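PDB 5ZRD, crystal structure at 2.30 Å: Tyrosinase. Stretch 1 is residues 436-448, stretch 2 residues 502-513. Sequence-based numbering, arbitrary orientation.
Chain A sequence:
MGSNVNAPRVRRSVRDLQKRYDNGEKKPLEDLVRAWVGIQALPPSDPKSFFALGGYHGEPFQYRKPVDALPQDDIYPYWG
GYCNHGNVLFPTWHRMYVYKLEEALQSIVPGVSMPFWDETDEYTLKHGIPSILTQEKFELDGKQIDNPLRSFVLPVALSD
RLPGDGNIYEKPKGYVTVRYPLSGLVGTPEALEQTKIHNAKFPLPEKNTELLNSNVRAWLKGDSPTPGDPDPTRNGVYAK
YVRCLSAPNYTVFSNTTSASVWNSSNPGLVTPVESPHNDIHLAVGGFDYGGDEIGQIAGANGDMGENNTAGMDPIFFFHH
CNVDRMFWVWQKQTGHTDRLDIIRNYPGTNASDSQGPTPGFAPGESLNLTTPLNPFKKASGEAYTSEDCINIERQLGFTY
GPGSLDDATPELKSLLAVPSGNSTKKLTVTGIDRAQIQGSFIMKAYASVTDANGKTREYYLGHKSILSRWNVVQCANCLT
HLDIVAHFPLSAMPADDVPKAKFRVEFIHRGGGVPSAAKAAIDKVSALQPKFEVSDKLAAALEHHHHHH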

# COMPACT_ATOMS: atom_id res chain seq x y z
N GLN A 436 -15.59 9.87 15.98
CA GLN A 436 -15.57 8.83 14.92
C GLN A 436 -16.89 8.85 14.13
O GLN A 436 -17.64 7.87 14.13
CB GLN A 436 -15.30 7.45 15.54
CG GLN A 436 -13.93 6.89 15.20
CD GLN A 436 -13.36 6.04 16.30
OE1 GLN A 436 -13.10 4.85 16.13
NE2 GLN A 436 -13.15 6.65 17.46
N ILE A 437 -17.10 9.94 13.39
CA ILE A 437 -18.44 10.44 13.08
C ILE A 437 -18.75 10.38 11.56
O ILE A 437 -17.90 10.60 10.69
CB ILE A 437 -18.60 11.86 13.67
CG1 ILE A 437 -20.01 12.43 13.48
CG2 ILE A 437 -17.52 12.80 13.13
CD1 ILE A 437 -21.05 11.86 14.43
N GLN A 438 -20.01 10.08 11.29
CA GLN A 438 -20.60 9.94 10.00
C GLN A 438 -21.51 11.16 9.76
O GLN A 438 -22.53 11.32 10.45
CB GLN A 438 -21.33 8.58 10.04
CG GLN A 438 -21.72 7.93 8.71
CD GLN A 438 -20.61 7.81 7.70
OE1 GLN A 438 -20.20 8.81 7.09
NE2 GLN A 438 -20.12 6.60 7.49
N GLY A 439 -21.15 12.07 8.86
CA GLY A 439 -22.06 13.15 8.48
C GLY A 439 -21.99 14.39 9.38
O GLY A 439 -21.27 14.43 10.37
N SER A 440 -22.81 15.37 9.05
CA SER A 440 -22.84 16.68 9.74
C SER A 440 -23.45 16.53 11.13
O SER A 440 -24.11 15.51 11.40
CB SER A 440 -23.61 17.69 8.92
OG SER A 440 -23.04 17.85 7.62
N PHE A 441 -23.21 17.51 12.01
CA PHE A 441 -23.75 17.48 13.38
C PHE A 441 -23.77 18.88 14.00
O PHE A 441 -23.09 19.79 13.56
CB PHE A 441 -23.04 16.46 14.27
CG PHE A 441 -21.60 16.71 14.61
CD1 PHE A 441 -20.59 16.30 13.76
CD2 PHE A 441 -21.24 17.29 15.81
CE1 PHE A 441 -19.25 16.54 14.07
CE2 PHE A 441 -19.90 17.52 16.13
CZ PHE A 441 -18.91 17.13 15.26
N ILE A 442 -24.64 19.03 15.00
CA ILE A 442 -24.83 20.27 15.70
C ILE A 442 -24.52 20.04 17.18
O ILE A 442 -24.86 19.00 17.72
CB ILE A 442 -26.24 20.82 15.53
CG1 ILE A 442 -26.66 20.89 14.05
CG2 ILE A 442 -26.35 22.17 16.23
CD1 ILE A 442 -28.15 21.10 13.85
N MET A 443 -23.82 21.01 17.78
CA MET A 443 -23.60 21.09 19.21
C MET A 443 -24.46 22.26 19.73
O MET A 443 -24.39 23.33 19.15
CB MET A 443 -22.13 21.34 19.55
CG MET A 443 -21.24 20.24 19.12
SD MET A 443 -19.48 20.56 19.39
CE MET A 443 -19.50 20.89 21.16
N LYS A 444 -25.28 22.00 20.74
CA LYS A 444 -26.13 23.01 21.38
C LYS A 444 -25.72 23.07 22.85
O LYS A 444 -25.61 22.03 23.48
CB LYS A 444 -27.61 22.65 21.22
CG LYS A 444 -28.21 22.98 19.87
CD LYS A 444 -29.69 22.71 19.82
CE LYS A 444 -30.51 23.97 19.93
NZ LYS A 444 -31.96 23.69 19.82
N ALA A 445 -25.39 24.24 23.37
CA ALA A 445 -24.85 24.32 24.73
C ALA A 445 -25.90 24.92 25.67
O ALA A 445 -26.61 25.84 25.29
CB ALA A 445 -23.56 25.10 24.75
N TYR A 446 -25.97 24.37 26.88
CA TYR A 446 -26.90 24.82 27.92
C TYR A 446 -26.18 24.98 29.26
O TYR A 446 -25.22 24.27 29.60
CB TYR A 446 -28.05 23.82 28.09
CG TYR A 446 -28.88 23.65 26.85
CD1 TYR A 446 -29.96 24.47 26.59
CD2 TYR A 446 -28.54 22.70 25.90
CE1 TYR A 446 -30.72 24.33 25.43
CE2 TYR A 446 -29.29 22.55 24.74
CZ TYR A 446 -30.38 23.36 24.50
OH TYR A 446 -31.10 23.22 23.35
N ALA A 447 -26.68 25.92 30.05
CA ALA A 447 -26.28 26.05 31.45
C ALA A 447 -27.54 25.97 32.34
O ALA A 447 -28.57 26.64 32.08
CB ALA A 447 -25.49 27.34 31.66
N SER A 448 -27.49 25.12 33.35
CA SER A 448 -28.61 25.10 34.29
C SER A 448 -28.11 25.44 35.70
O SER A 448 -27.01 25.00 36.13
CB SER A 448 -29.35 23.80 34.25
OG SER A 448 -28.51 22.76 34.68
N LYS A 502 -24.29 24.30 35.83
CA LYS A 502 -23.95 22.97 35.35
C LYS A 502 -24.18 22.98 33.84
O LYS A 502 -25.26 23.34 33.37
CB LYS A 502 -24.75 21.89 36.08
CG LYS A 502 -24.40 21.72 37.56
CD LYS A 502 -25.63 21.54 38.48
CE LYS A 502 -26.33 22.84 38.86
NZ LYS A 502 -27.78 22.82 38.52
N PHE A 503 -23.10 22.73 33.10
CA PHE A 503 -23.12 22.85 31.66
C PHE A 503 -23.38 21.48 31.03
O PHE A 503 -22.96 20.47 31.54
CB PHE A 503 -21.80 23.44 31.14
CG PHE A 503 -21.48 24.81 31.66
CD1 PHE A 503 -22.24 25.90 31.27
CD2 PHE A 503 -20.42 24.99 32.54
CE1 PHE A 503 -21.95 27.16 31.76
CE2 PHE A 503 -20.13 26.25 33.03
CZ PHE A 503 -20.89 27.33 32.64
N ARG A 504 -24.02 21.50 29.86
CA ARG A 504 -24.13 20.30 29.04
C ARG A 504 -24.17 20.72 27.56
O ARG A 504 -24.53 21.84 27.23
CB ARG A 504 -25.39 19.52 29.44
CG ARG A 504 -26.66 20.26 29.07
CD ARG A 504 -27.90 19.65 29.70
NE ARG A 504 -28.68 18.99 28.69
CZ ARG A 504 -29.67 19.55 28.01
NH1 ARG A 504 -30.14 18.97 26.92
NH2 ARG A 504 -30.18 20.70 28.44
N VAL A 505 -23.83 19.78 26.68
CA VAL A 505 -24.00 19.98 25.25
C VAL A 505 -24.94 18.89 24.74
O VAL A 505 -24.77 17.76 25.07
CB VAL A 505 -22.67 19.93 24.49
CG1 VAL A 505 -21.75 21.07 24.86
CG2 VAL A 505 -21.95 18.60 24.70
N GLU A 506 -25.91 19.26 23.93
CA GLU A 506 -26.78 18.36 23.19
C GLU A 506 -26.16 18.23 21.79
O GLU A 506 -25.96 19.24 21.10
CB GLU A 506 -28.19 18.96 23.15
CG GLU A 506 -29.18 18.31 22.19
CD GLU A 506 -30.44 19.11 21.85
OE1 GLU A 506 -30.53 20.31 22.25
OE2 GLU A 506 -31.34 18.55 21.16
N PHE A 507 -25.81 17.01 21.39
CA PHE A 507 -25.44 16.72 20.00
C PHE A 507 -26.68 16.35 19.18
O PHE A 507 -27.52 15.56 19.62
CB PHE A 507 -24.43 15.59 19.93
CG PHE A 507 -23.08 15.97 20.45
CD1 PHE A 507 -22.78 15.80 21.79
CD2 PHE A 507 -22.13 16.52 19.61
CE1 PHE A 507 -21.53 16.16 22.26
CE2 PHE A 507 -20.88 16.88 20.09
CZ PHE A 507 -20.58 16.69 21.41
N ILE A 508 -26.79 16.93 18.00
CA ILE A 508 -27.77 16.48 17.05
C ILE A 508 -27.01 15.96 15.83
O ILE A 508 -26.29 16.73 15.18
CB ILE A 508 -28.75 17.62 16.69
CG1 ILE A 508 -29.41 18.23 17.93
CG2 ILE A 508 -29.77 17.14 15.67
CD1 ILE A 508 -30.18 19.50 17.64
N HIS A 509 -27.16 14.68 15.53
CA HIS A 509 -26.27 14.04 14.59
C HIS A 509 -27.05 13.10 13.66
O HIS A 509 -28.23 12.85 13.85
CB HIS A 509 -25.16 13.34 15.34
CG HIS A 509 -25.68 12.35 16.30
ND1 HIS A 509 -25.85 11.03 15.95
CD2 HIS A 509 -26.13 12.48 17.56
CE1 HIS A 509 -26.35 10.37 16.99
NE2 HIS A 509 -26.54 11.24 17.99
N ARG A 510 -26.37 12.61 12.64
CA ARG A 510 -27.01 11.69 11.68
C ARG A 510 -27.13 10.27 12.26
O ARG A 510 -27.95 9.47 11.80
CB ARG A 510 -26.19 11.66 10.40
CG ARG A 510 -26.02 13.02 9.72
CD ARG A 510 -27.35 13.56 9.29
NE ARG A 510 -27.29 14.49 8.16
CZ ARG A 510 -28.37 15.04 7.63
NH1 ARG A 510 -29.53 14.92 8.26
NH2 ARG A 510 -28.29 15.68 6.47
N GLY A 511 -26.32 9.95 13.25
CA GLY A 511 -26.25 8.57 13.80
C GLY A 511 -26.07 7.50 12.72
O GLY A 511 -26.81 6.50 12.71
N GLY A 512 -25.13 7.70 11.80
CA GLY A 512 -24.87 6.75 10.70
C GLY A 512 -25.83 6.88 9.53
O GLY A 512 -25.49 6.50 8.40
N GLY A 513 -27.04 7.41 9.76
CA GLY A 513 -28.09 7.46 8.74
C GLY A 513 -28.64 6.08 8.41
O GLY A 513 -29.23 5.88 7.34
O HOH W 1 -23.57 13.05 12.22

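Strands 441-448 and 502-509 run antiparallel and are joined by a regular ladder of backbone hydrogen bonds. Ile-442 N donates to Ile-508 O at 2.8 Å, and Ile-508 N returns a bond to Ile-442 O at 2.8 Å. The same two-way exchange links Lys-444 with Glu-506, Tyr-446 with Arg-504, and Ser-448 with Lys-502. Between these pairs the CA atoms draw closer, and CA-H...O contacts fill the gaps; Phe-507 CA lies 3.3 Å from Ile-442 O.

Where the strand gives way to loop, water 1 takes over. It accepts from Arg-510 N at 2.9 Å and lies 2.7 Å from Gln-438 O and 2.6 Å from Ser-440 O.

Side chains alternate between the two faces of the sheet. On one, the guanidinium of Arg-504 stacks flat on the Tyr-446 ring, with planes at 11°. This places a cation over the aromatic face. Lys-444 NZ is 4.4 Å from Glu-506 OE1, too far for a salt bridge. Ile-442 and Ile-508 add apolar packing on this face.

The other face is largely apolar. Met-443 CG packs 3.5 Å from Phe-507 CE2, Phe-441 CD2 is 4.0 Å from Phe-507 CD2, and Ala-447 CB meets Phe-503 CE1 at 3.5 Å.

At Gly-439, a CB would clash with Arg-510 CG.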